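Local coordinates for protein Lys-gingipain catalytic subunit (Porphyromonas gingivalis, PDB 4RBM) that cleaves proteins after lysine as a calcium-binding cysteine endopeptidase secreted by an oral pathogen, and may act as a virulence factor in periodontal disease, at residues A[247-252]-A[280-285]; A[149-154]-A[185-190]; A[366-371]-A[440-445]. All coordinates share one frame; numbering follows the deposited sequence.

Contact 1 (A[247-252]-A[280-285]); sequences NCCITA and SPNSYW. With CKC ((3S)-3,7-diaminoheptan-2-one), chain R.
The one direct hydrogen bond between residues 247-252 and 280-285 runs from Ile250 N to Pro281 O, at 3.1 Å with an N-H...O angle of 156°. Its donor stands above the carbonyl plane, 55° out of it, instead of lying on a lone pair. Two CA-H...O contacts add to the backbone pairing: Ile250 CA meets Ser280 O at 3.3 Å, and Ser280 CA meets Ala252 O at 3.6 Å. Gln253 also donates to Ser280 O, while the Ser280 hydroxyl is bonded to Val100.

Van der Waals contacts fill the middle. The CG2 branch of Ile250 lies against the Ser280-Pro281 peptide, and the amide of Asn282 flanks the Cys249 side chain, with OD1 3.5 Å from CB. Ser283 carries OG between its backbone N and carbonyl carbon (chi1 71°), which brings the hydroxyl against the Cys248 carbonyl carbon without a hydrogen bond across the contact; its polar partner is Asp288.

Both segments are loops leaving the C-terminal ends of adjacent parallel strands, 242-247 and 273-279, in the main sheet of this clan CD catalytic domain. Cys249 is the nucleophile, and the side chain of His216, the inferred proton donor, lies about 6 Å from that of Cys248. The pocket between the loops is consistent with the preference for lysine at P1.

Covalent and polar bonds hold the lysine-like ligand (3S)-3,7-diaminoheptan-2-one there. Cys249 SG is bonded to the ligand's CAK atom at 1.8 Å, and the ligand's terminal amine NAM donates to Asn247 O at 3.1 Å. The ligand is also hydrogen-bonded to His216, Thr214 and Asp288. Its aliphatic chain crosses one face of the Trp285 ring, CAG standing 3.7 Å above the plane over the ring centre.

Contact 2 (A[149-154]-A[185-190]); sequences YLEKVL and GYTDVY. With NI (nickel (II) ion), chain F; NA (sodium ion), chain G; HIS (histidine), chain H.
Val153 and Tyr186 make the tight side of this contact. The CG1 methyl of Val153, anti to its carbonyl carbon (chi1 -59°), reaches Tyr186 CE1 at 3.5 Å, and the two side chains meet at about a right angle. Its other branch, CG2, lies alongside Val189 CG1, both valines pointing to the same face of the sheet. Tyr180 meets the Tyr186 ring from outside the two segments.

The backbones are joined by short bonds. Val153 N donates to Asp188 O at 3.0 Å, nearly along the C=O axis, and Tyr190 N donates to Val153 O. Before the strands pair, Glu151 O takes Thr187 N at 2.8 Å, in its carbonyl plane, and a weak second bond from Asp188 N. Strands 152-154 and 188-190 are parallel, their axes 4.8 Å apart at 5°. They are the two strands of a beta-alpha-beta unit connected by helix 163-178, and strand 188-192 is one of the two outermost strands of the six-stranded mixed sheet within the chain.

On the face bearing Lys152, Asp188 and Tyr190 the fit is looser. Lys152 extends beside Asp188 and its CD passes the Tyr190 hydroxyl, but Lys152 NZ remains 4.3 Å from Asp188 OD1, beyond a salt bridge. Asp188 OD1 is instead gripped by Thr187 OG1.

Water and ions occupy the loop end. One water donates to both Glu151 OE1 and Gly185 O. Glu151 OE2, 2.0 Å from a nickel ion, and NE2 of a bound histidine are two of the nickel ligands, and Thr187 O ligates a sodium ion that also binds four waters.

Contact 3 (A[366-371]-A[440-445]); sequences MPYRAM and RSNYLP. With HIS (histidine), chain H.
The carboxamide of Asn442 faces the backbone of Arg369 and pairs with both its backbone N and its backbone O. Asn442 OD1 accepts Arg369 N at 2.8 Å with an almost straight N-H...O angle of 174°, although the donor stands well above the carbonyl plane, clear of either lone pair. ND2 returns a weak bond to Arg369 O, 3.3 Å away. Setting CG anti to its backbone N (chi1 -157°) is what carries the amide from the turn to the opposing chain.

The Arg369 side chain, bent at chi3, crosses Asn442 obliquely and lays one face of its guanidinium over Asn442 CB, 3.8 Å from NH2. Guanidinium and amide planes are 51° apart, so the two groups do not stack flat. NH2 also makes a weak bond to Ser441 OG, while NH1 is hydrogen-bonded to Asn323.

Tyr368 turns its ring edge, not its face, to Asn442 CA. Further out the ring crosses Pro445 at about a right angle, its OH 4.0 Å from Pro445 CD; the hydroxyl itself is bonded to Tyr139 O.

Waters complete the polar seam. One links Met366 O with Asn442 N, another Pro367 O with Ser441 OG, and a third joins Arg369 O and Met371 O to Asn442 ND2. At the far end, Met371 CE lies 3.8 Å from NE2 of the bound histidine.

Residues 440-443 form a type II beta turn, closed by Tyr443 N to Arg440 O at 3.0 Å, with Asn442 at its third position in a left-handed conformation. The turn lies in the connection between antiparallel strands 433-439 and 446-451, and through it the C-terminal Ig-like domain packs against the 366-371 loop, which follows strand 357-361 of the catalytic sheet.

The three contacts follow one another along the chain: contact 2, then contact 1, then contact 3. Contacts 1 and 2 belong to the same six-stranded sheet of the catalytic domain, contact 2 at its 188-192 edge and contact 1 in loops beyond strands 242-247 and 273-279; their centres are 26 Å apart and they do not touch. Contacts 2 and 3, with centres 14 Å apart, do touch: Tyr186 OH packs 3.4 Å from Arg369 CA, and both contacts meet the bound histidine. The edge of the catalytic sheet thus adjoins the interdomain seam, whereas the centre of contact 1, which holds the nucleophile, lies 28 Å from the centre of contact 3, across the chain's centre.

Contact 1 (A[247-252]-A[280-285])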
loop_
_atom_site.group_PDB
_atom_site.type_symbol
_atom_site.label_atom_id
_atom_site.label_comp_id
_atom_site.label_asym_id
_atom_site.label_seq_id
_atom_site.Cartn_x
_atom_site.Cartn_y
_atom_site.Cartn_z
ATOM N N ASN A 247 3.587 -12.586 5.896
ATOM C CA ASN A 247 3.445 -12.552 7.361
ATOM C C ASN A 247 4.405 -13.596 7.855
ATOM O O ASN A 247 4.038 -14.765 8.045
ATOM C CB ASN A 247 2.007 -12.781 7.796
ATOM C CG ASN A 247 1.095 -11.644 7.429
ATOM O OD1 ASN A 247 0.148 -11.814 6.639
ATOM N ND2 ASN A 247 1.356 -10.437 7.960
ATOM N N CYS A 248 5.683 -13.203 7.904
ATOM C CA CYS A 248 6.804 -14.104 8.171
ATOM C C CYS A 248 8.030 -13.295 8.506
ATOM O O CYS A 248 8.005 -12.065 8.397
ATOM C CB CYS A 248 7.059 -15.006 6.961
ATOM S SG CYS A 248 7.439 -14.117 5.435
ATOM N N CYS A 249 9.105 -13.967 8.960
ATOM C CA CYS A 249 10.270 -13.170 9.334
ATOM C C CYS A 249 11.055 -12.655 8.150
ATOM O O CYS A 249 11.000 -13.172 7.039
ATOM C CB CYS A 249 11.323 -13.982 10.119
ATOM S SG CYS A 249 10.575 -14.921 11.496
ATOM N N ILE A 250 11.645 -11.490 8.403
ATOM C CA ILE A 250 12.739 -10.770 7.764
ATOM C C ILE A 250 12.707 -10.635 6.214
ATOM O O ILE A 250 13.672 -10.075 5.701
ATOM C CB ILE A 250 14.109 -11.393 8.205
ATOM C CG1 ILE A 250 14.304 -12.853 7.715
ATOM C CG2 ILE A 250 14.292 -11.280 9.729
ATOM C CD1 ILE A 250 15.669 -13.515 8.205
ATOM N N THR A 251 11.595 -10.950 5.501
ATOM C CA THR A 251 11.596 -10.776 4.029
ATOM C C THR A 251 11.680 -9.299 3.589
ATOM O O THR A 251 11.958 -9.033 2.417
ATOM C CB THR A 251 10.370 -11.404 3.389
ATOM O OG1 THR A 251 9.194 -10.753 3.891
ATOM C CG2 THR A 251 10.297 -12.919 3.609
ATOM N N ALA A 252 11.366 -8.358 4.490
ATOM C CA ALA A 252 11.421 -6.934 4.164
ATOM C C ALA A 252 12.623 -6.278 4.869
ATOM O O ALA A 252 12.571 -5.093 5.161
ATOM C CB ALA A 252 10.105 -6.234 4.549
ATOM N N SER A 280 10.810 -6.381 8.558
ATOM C CA SER A 280 12.261 -6.208 8.536
ATOM C C SER A 280 12.923 -7.184 9.576
ATOM O O SER A 280 13.803 -7.962 9.175
ATOM C CB SER A 280 12.637 -4.755 8.786
ATOM O OG SER A 280 14.021 -4.661 9.074
ATOM N N PRO A 281 12.473 -7.242 10.857
ATOM C CA PRO A 281 13.016 -8.254 11.787
ATOM C C PRO A 281 12.143 -9.515 11.766
ATOM O O PRO A 281 11.274 -9.662 10.900
ATOM C CB PRO A 281 12.870 -7.546 13.136
ATOM C CG PRO A 281 11.480 -6.923 12.989
ATOM C CD PRO A 281 11.523 -6.358 11.569
ATOM N N ASN A 282 12.319 -10.393 12.754
ATOM C CA ASN A 282 11.431 -11.552 12.878
ATOM C C ASN A 282 10.007 -11.087 13.146
ATOM O O ASN A 282 9.814 -10.047 13.786
ATOM C CB ASN A 282 11.884 -12.421 14.064
ATOM C CG ASN A 282 13.108 -13.269 13.809
ATOM O OD1 ASN A 282 13.577 -13.421 12.678
ATOM N ND2 ASN A 282 13.700 -13.784 14.883
ATOM N N SER A 283 9.018 -11.833 12.644
ATOM C CA SER A 283 7.626 -11.607 13.025
ATOM C C SER A 283 7.283 -12.744 13.978
ATOM O O SER A 283 8.047 -13.720 14.082
ATOM C CB SER A 283 6.679 -11.539 11.822
ATOM O OG SER A 283 6.543 -12.836 11.269
ATOM N N TYR A 284 6.212 -12.589 14.736
ATOM C CA TYR A 284 5.855 -13.595 15.731
ATOM C C TYR A 284 4.506 -14.189 15.386
ATOM O O TYR A 284 3.654 -13.500 14.810
ATOM C CB TYR A 284 5.892 -13.011 17.153
ATOM C CG TYR A 284 7.306 -12.794 17.656
ATOM C CD1 TYR A 284 8.107 -11.771 17.138
ATOM C CD2 TYR A 284 7.853 -13.621 18.632
ATOM C CE1 TYR A 284 9.416 -11.586 17.577
ATOM C CE2 TYR A 284 9.139 -13.410 19.116
ATOM C CZ TYR A 284 9.932 -12.424 18.552
ATOM O OH TYR A 284 11.194 -12.232 19.035
ATOM N N TRP A 285 4.320 -15.478 15.715
ATOM C CA TRP A 285 3.088 -16.215 15.388
ATOM C C TRP A 285 1.837 -15.599 16.017
ATOM O O TRP A 285 0.833 -15.410 15.315
ATOM C CB TRP A 285 3.207 -17.668 15.824
ATOM C CG TRP A 285 4.177 -18.461 15.009
ATOM C CD1 TRP A 285 5.429 -18.860 15.383
ATOM C CD2 TRP A 285 3.959 -19.004 13.691
ATOM N NE1 TRP A 285 6.009 -19.611 14.378
ATOM C CE2 TRP A 285 5.128 -19.717 13.330
ATOM C CE3 TRP A 285 2.871 -18.985 12.790
ATOM C CZ2 TRP A 285 5.221 -20.455 12.135
ATOM C CZ3 TRP A 285 2.980 -19.688 11.591
ATOM C CH2 TRP A 285 4.138 -20.417 11.277
HETATM C CAK CKC R . 9.929 -16.240 10.381
HETATM C C CKC R . 9.716 -17.544 11.082
HETATM O O CKC R . 10.477 -18.469 10.838
HETATM C CA CKC R . 8.859 -17.576 12.354
HETATM N N CKC R . 9.914 -17.266 13.283
HETATM C CAL CKC R . 7.723 -16.536 12.524
HETATM C CAH CKC R . 6.591 -16.803 11.550
HETATM C CAG CKC R . 5.302 -16.076 11.933
HETATM C CAI CKC R . 4.358 -16.433 10.788
HETATM N NAM CKC R . 3.069 -15.710 10.788
#

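Contact 2 (A[149-154]-A[185-190])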
loop_
_atom_site.group_PDB
_atom_site.type_symbol
_atom_site.label_atom_id
_atom_site.label_comp_id
_atom_site.label_asym_id
_atom_site.label_seq_id
_atom_site.Cartn_x
_atom_site.Cartn_y
_atom_site.Cartn_z
ATOM N N TYR A 149 -7.692 -11.604 -14.059
ATOM C CA TYR A 149 -6.707 -12.052 -13.052
ATOM C C TYR A 149 -7.014 -11.386 -11.691
ATOM O O TYR A 149 -6.659 -11.930 -10.649
ATOM C CB TYR A 149 -5.244 -11.801 -13.488
ATOM C CG TYR A 149 -4.678 -10.466 -13.033
ATOM C CD1 TYR A 149 -4.955 -9.295 -13.735
ATOM C CD2 TYR A 149 -3.889 -10.374 -11.885
ATOM C CE1 TYR A 149 -4.444 -8.060 -13.317
ATOM C CE2 TYR A 149 -3.378 -9.146 -11.455
ATOM C CZ TYR A 149 -3.671 -7.993 -12.170
ATOM O OH TYR A 149 -3.163 -6.788 -11.764
ATOM N N LEU A 150 -7.738 -10.254 -11.711
ATOM C CA LEU A 150 -8.125 -9.526 -10.497
ATOM C C LEU A 150 -9.130 -10.266 -9.639
ATOM O O LEU A 150 -9.280 -9.921 -8.467
ATOM C CB LEU A 150 -8.716 -8.160 -10.869
ATOM C CG LEU A 150 -7.735 -7.188 -11.531
ATOM C CD1 LEU A 150 -8.455 -5.918 -12.014
ATOM C CD2 LEU A 150 -6.592 -6.790 -10.580
ATOM N N GLU A 151 -9.806 -11.268 -10.207
ATOM C CA GLU A 151 -10.826 -12.055 -9.521
ATOM C C GLU A 151 -10.213 -13.271 -8.844
ATOM O O GLU A 151 -10.934 -14.166 -8.399
ATOM C CB GLU A 151 -11.890 -12.491 -10.556
ATOM C CG GLU A 151 -12.427 -11.327 -11.375
ATOM C CD GLU A 151 -13.568 -11.713 -12.290
ATOM O OE1 GLU A 151 -14.712 -11.300 -11.999
ATOM O OE2 GLU A 151 -13.332 -12.443 -13.281
ATOM N N LYS A 152 -8.877 -13.307 -8.749
ATOM C CA LYS A 152 -8.170 -14.472 -8.232
ATOM C C LYS A 152 -7.158 -14.103 -7.167
ATOM O O LYS A 152 -6.545 -13.026 -7.222
ATOM C CB LYS A 152 -7.463 -15.188 -9.389
ATOM C CG LYS A 152 -8.387 -15.398 -10.601
ATOM C CD LYS A 152 -7.734 -16.131 -11.761
ATOM C CE LYS A 152 -8.579 -15.960 -13.024
ATOM N NZ LYS A 152 -8.041 -16.751 -14.174
ATOM N N VAL A 153 -6.963 -15.019 -6.196
ATOM C CA VAL A 153 -6.003 -14.781 -5.090
ATOM C C VAL A 153 -5.251 -16.058 -4.772
ATOM O O VAL A 153 -5.692 -17.153 -5.131
ATOM C CB VAL A 153 -6.643 -14.206 -3.781
ATOM C CG1 VAL A 153 -7.340 -12.860 -4.028
ATOM C CG2 VAL A 153 -7.569 -15.220 -3.104
ATOM N N LEU A 154 -4.104 -15.913 -4.100
ATOM C CA LEU A 154 -3.315 -17.067 -3.656
ATOM C C LEU A 154 -3.138 -16.924 -2.157
ATOM O O LEU A 154 -2.655 -15.877 -1.711
ATOM C CB LEU A 154 -1.927 -17.147 -4.373
ATOM C CG LEU A 154 -0.927 -18.237 -3.801
ATOM C CD1 LEU A 154 -1.508 -19.681 -3.920
ATOM C CD2 LEU A 154 0.418 -18.195 -4.549
ATOM N N GLY A 185 -16.976 -11.875 -5.126
ATOM C CA GLY A 185 -16.567 -11.785 -6.528
ATOM C C GLY A 185 -15.332 -12.564 -6.924
ATOM O O GLY A 185 -14.943 -12.544 -8.101
ATOM N N TYR A 186 -14.686 -13.253 -5.957
ATOM C CA TYR A 186 -13.489 -14.023 -6.302
ATOM C C TYR A 186 -13.859 -15.339 -6.936
ATOM O O TYR A 186 -14.569 -16.149 -6.323
ATOM C CB TYR A 186 -12.614 -14.251 -5.052
ATOM C CG TYR A 186 -11.971 -12.971 -4.569
ATOM C CD1 TYR A 186 -10.861 -12.431 -5.226
ATOM C CD2 TYR A 186 -12.525 -12.244 -3.519
ATOM C CE1 TYR A 186 -10.290 -11.229 -4.810
ATOM C CE2 TYR A 186 -11.938 -11.059 -3.073
ATOM C CZ TYR A 186 -10.828 -10.552 -3.727
ATOM O OH TYR A 186 -10.255 -9.386 -3.280
ATOM N N THR A 187 -13.368 -15.574 -8.164
ATOM C CA THR A 187 -13.692 -16.809 -8.896
ATOM C C THR A 187 -12.705 -17.939 -8.616
ATOM O O THR A 187 -13.074 -19.110 -8.742
ATOM C CB THR A 187 -13.720 -16.529 -10.400
ATOM O OG1 THR A 187 -12.411 -16.101 -10.830
ATOM C CG2 THR A 187 -14.759 -15.471 -10.759
ATOM N N ASP A 188 -11.456 -17.589 -8.296
ATOM C CA ASP A 188 -10.407 -18.585 -8.061
ATOM C C ASP A 188 -9.655 -18.230 -6.795
ATOM O O ASP A 188 -8.970 -17.218 -6.755
ATOM C CB ASP A 188 -9.448 -18.678 -9.270
ATOM C CG ASP A 188 -10.155 -19.135 -10.537
ATOM O OD1 ASP A 188 -10.760 -18.282 -11.212
ATOM O OD2 ASP A 188 -10.207 -20.366 -10.779
ATOM N N VAL A 189 -9.854 -19.019 -5.739
ATOM C CA VAL A 189 -9.187 -18.767 -4.457
ATOM C C VAL A 189 -8.245 -19.931 -4.233
ATOM O O VAL A 189 -8.640 -20.966 -3.688
ATOM C CB VAL A 189 -10.232 -18.577 -3.325
ATOM C CG1 VAL A 189 -9.549 -18.411 -1.971
ATOM C CG2 VAL A 189 -11.136 -17.373 -3.620
ATOM N N TYR A 190 -7.027 -19.808 -4.785
ATOM C CA TYR A 190 -6.004 -20.854 -4.669
ATOM C C TYR A 190 -5.519 -20.833 -3.238
ATOM O O TYR A 190 -5.040 -19.783 -2.768
ATOM C CB TYR A 190 -4.842 -20.598 -5.647
ATOM C CG TYR A 190 -5.283 -20.298 -7.059
ATOM C CD1 TYR A 190 -5.917 -21.270 -7.837
ATOM C CD2 TYR A 190 -5.019 -19.063 -7.642
ATOM C CE1 TYR A 190 -6.299 -21.004 -9.154
ATOM C CE2 TYR A 190 -5.388 -18.791 -8.959
ATOM C CZ TYR A 190 -6.025 -19.762 -9.710
ATOM O OH TYR A 190 -6.372 -19.478 -11.019
HETATM NI NI NI F . -14.951 -12.461 -14.465
HETATM NA NA NA G . -14.935 -20.413 -8.288
HETATM N N HIS H . -19.822 -6.476 -14.426
HETATM C CA HIS H . -19.138 -7.691 -14.894
HETATM C C HIS H . -19.771 -8.927 -14.253
HETATM O O HIS H . -19.731 -9.072 -13.033
HETATM C CB HIS H . -17.626 -7.606 -14.573
HETATM C CG HIS H . -16.836 -8.829 -14.943
HETATM N ND1 HIS H . -16.285 -8.972 -16.199
HETATM C CD2 HIS H . -16.521 -9.913 -14.198
HETATM C CE1 HIS H . -15.641 -10.129 -16.179
HETATM N NE2 HIS H . -15.754 -10.733 -14.995
HETATM O O HOH W 1 -15.347 -10.260 -9.592
HETATM O O HOH W 2 -14.678 -18.833 -5.854
HETATM O O HOH W 3 -13.230 -21.850 -8.571
HETATM O O HOH W 4 -16.463 -21.564 -6.895
HETATM O O HOH W 5 -16.604 -18.978 -8.716
#

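Contact 3 (A[366-371]-A[440-445])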
loop_
_atom_site.group_PDB
_atom_site.type_symbol
_atom_site.label_atom_id
_atom_site.label_comp_id
_atom_site.label_asym_id
_atom_site.label_seq_id
_atom_site.Cartn_x
_atom_site.Cartn_y
_atom_site.Cartn_z
ATOM N N MET A 366 -4.640 1.968 -4.228
ATOM C CA MET A 366 -5.919 1.556 -3.655
ATOM C C MET A 366 -6.280 0.202 -4.305
ATOM O O MET A 366 -6.795 0.180 -5.442
ATOM C CB MET A 366 -7.005 2.632 -3.923
ATOM C CG MET A 366 -7.031 3.765 -2.900
ATOM S SD MET A 366 -8.723 4.394 -2.764
ATOM C CE MET A 366 -8.534 5.583 -1.439
ATOM N N PRO A 367 -5.967 -0.959 -3.664
ATOM C CA PRO A 367 -6.210 -2.238 -4.358
ATOM C C PRO A 367 -7.676 -2.502 -4.629
ATOM O O PRO A 367 -8.560 -2.127 -3.843
ATOM C CB PRO A 367 -5.633 -3.298 -3.412
ATOM C CG PRO A 367 -4.655 -2.527 -2.516
ATOM C CD PRO A 367 -5.312 -1.176 -2.357
ATOM N N TYR A 368 -7.918 -3.132 -5.774
ATOM C CA TYR A 368 -9.248 -3.606 -6.156
ATOM C C TYR A 368 -9.580 -4.802 -5.282
ATOM O O TYR A 368 -8.665 -5.449 -4.755
ATOM C CB TYR A 368 -9.301 -4.002 -7.644
ATOM C CG TYR A 368 -8.808 -2.913 -8.570
ATOM C CD1 TYR A 368 -9.378 -1.638 -8.549
ATOM C CD2 TYR A 368 -7.739 -3.137 -9.438
ATOM C CE1 TYR A 368 -8.890 -0.615 -9.361
ATOM C CE2 TYR A 368 -7.235 -2.115 -10.249
ATOM C CZ TYR A 368 -7.837 -0.867 -10.233
ATOM O OH TYR A 368 -7.334 0.150 -11.015
ATOM N N ARG A 369 -10.865 -5.118 -5.146
ATOM C CA ARG A 369 -11.282 -6.303 -4.395
ATOM C C ARG A 369 -12.148 -7.123 -5.341
ATOM O O ARG A 369 -13.329 -6.829 -5.555
ATOM C CB ARG A 369 -11.995 -5.937 -3.082
ATOM C CG ARG A 369 -11.066 -5.245 -2.059
ATOM C CD ARG A 369 -11.877 -4.830 -0.815
ATOM N NE ARG A 369 -12.901 -3.822 -1.106
ATOM C CZ ARG A 369 -12.714 -2.502 -1.048
ATOM N NH1 ARG A 369 -11.524 -2.003 -0.738
ATOM N NH2 ARG A 369 -13.712 -1.673 -1.324
ATOM N N ALA A 370 -11.502 -8.095 -6.002
ATOM C CA ALA A 370 -12.054 -8.883 -7.110
ATOM C C ALA A 370 -12.229 -7.920 -8.309
ATOM O O ALA A 370 -11.471 -6.948 -8.386
ATOM C CB ALA A 370 -13.366 -9.582 -6.722
ATOM N N MET A 371 -13.208 -8.128 -9.203
ATOM C CA MET A 371 -13.343 -7.219 -10.355
ATOM C C MET A 371 -13.816 -5.814 -9.932
ATOM O O MET A 371 -14.917 -5.687 -9.399
ATOM C CB MET A 371 -14.287 -7.788 -11.431
ATOM C CG MET A 371 -14.359 -6.900 -12.687
ATOM S SD MET A 371 -12.825 -6.853 -13.672
ATOM C CE MET A 371 -12.761 -8.570 -14.273
ATOM N N ARG A 440 -12.241 5.947 -7.468
ATOM C CA ARG A 440 -13.065 5.502 -6.334
ATOM C C ARG A 440 -12.602 4.110 -5.958
ATOM O O ARG A 440 -12.228 3.335 -6.842
ATOM C CB ARG A 440 -14.562 5.537 -6.683
ATOM C CG ARG A 440 -15.469 5.292 -5.476
ATOM C CD ARG A 440 -16.946 5.476 -5.781
ATOM N NE ARG A 440 -17.760 4.856 -4.723
ATOM C CZ ARG A 440 -19.041 4.522 -4.839
ATOM N NH1 ARG A 440 -19.701 4.768 -5.965
ATOM N NH2 ARG A 440 -19.671 3.931 -3.834
ATOM N N SER A 441 -12.548 3.810 -4.652
ATOM C CA SER A 441 -12.052 2.504 -4.215
ATOM C C SER A 441 -12.876 1.383 -4.818
ATOM O O SER A 441 -14.111 1.396 -4.747
ATOM C CB SER A 441 -12.065 2.413 -2.693
ATOM O OG SER A 441 -11.815 1.086 -2.277
ATOM N N ASN A 442 -12.170 0.423 -5.446
ATOM C CA ASN A 442 -12.728 -0.745 -6.117
ATOM C C ASN A 442 -13.619 -0.356 -7.329
ATOM O O ASN A 442 -14.558 -1.072 -7.678
ATOM C CB ASN A 442 -13.473 -1.683 -5.146
ATOM C CG ASN A 442 -13.553 -3.075 -5.694
ATOM O OD1 ASN A 442 -12.695 -3.492 -6.476
ATOM N ND2 ASN A 442 -14.618 -3.790 -5.379
ATOM N N TYR A 443 -13.252 0.746 -8.001
ATOM C CA TYR A 443 -13.842 1.190 -9.264
ATOM C C TYR A 443 -12.732 1.405 -10.270
ATOM O O TYR A 443 -11.637 1.860 -9.919
ATOM C CB TYR A 443 -14.689 2.490 -9.158
ATOM C CG TYR A 443 -16.048 2.282 -8.548
ATOM C CD1 TYR A 443 -16.197 2.116 -7.176
ATOM C CD2 TYR A 443 -17.202 2.329 -9.330
ATOM C CE1 TYR A 443 -17.451 1.922 -6.603
ATOM C CE2 TYR A 443 -18.467 2.128 -8.766
ATOM C CZ TYR A 443 -18.582 1.932 -7.400
ATOM O OH TYR A 443 -19.803 1.754 -6.808
ATOM N N LEU A 444 -13.026 1.100 -11.527
ATOM C CA LEU A 444 -12.090 1.396 -12.600
ATOM C C LEU A 444 -11.956 2.923 -12.713
ATOM O O LEU A 444 -12.964 3.653 -12.558
ATOM C CB LEU A 444 -12.593 0.811 -13.925
ATOM C CG LEU A 444 -12.624 -0.703 -14.050
ATOM C CD1 LEU A 444 -13.470 -1.117 -15.263
ATOM C CD2 LEU A 444 -11.201 -1.295 -14.105
ATOM N N PRO A 445 -10.733 3.417 -12.979
ATOM C CA PRO A 445 -10.550 4.860 -13.138
ATOM C C PRO A 445 -11.173 5.385 -14.421
ATOM O O PRO A 445 -11.288 4.678 -15.431
ATOM C CB PRO A 445 -9.025 5.007 -13.209
ATOM C CG PRO A 445 -8.567 3.709 -13.852
ATOM C CD PRO A 445 -9.470 2.675 -13.225
HETATM N N HIS H . -19.822 -6.476 -14.426
HETATM C CA HIS H . -19.138 -7.691 -14.894
HETATM C C HIS H . -19.771 -8.927 -14.253
HETATM O O HIS H . -19.731 -9.072 -13.033
HETATM C CB HIS H . -17.626 -7.606 -14.573
HETATM C CG HIS H . -16.836 -8.829 -14.943
HETATM N ND1 HIS H . -16.285 -8.972 -16.199
HETATM C CD2 HIS H . -16.521 -9.913 -14.198
HETATM C CE1 HIS H . -15.641 -10.129 -16.179
HETATM N NE2 HIS H . -15.754 -10.733 -14.995
HETATM O O HOH W 6 -9.401 0.892 -6.114
HETATM O O HOH W 7 -9.309 0.133 -2.500
HETATM O O HOH W 8 -15.605 -6.360 -6.891
HETATM O O HOH W 9 -16.095 -2.880 -3.037
#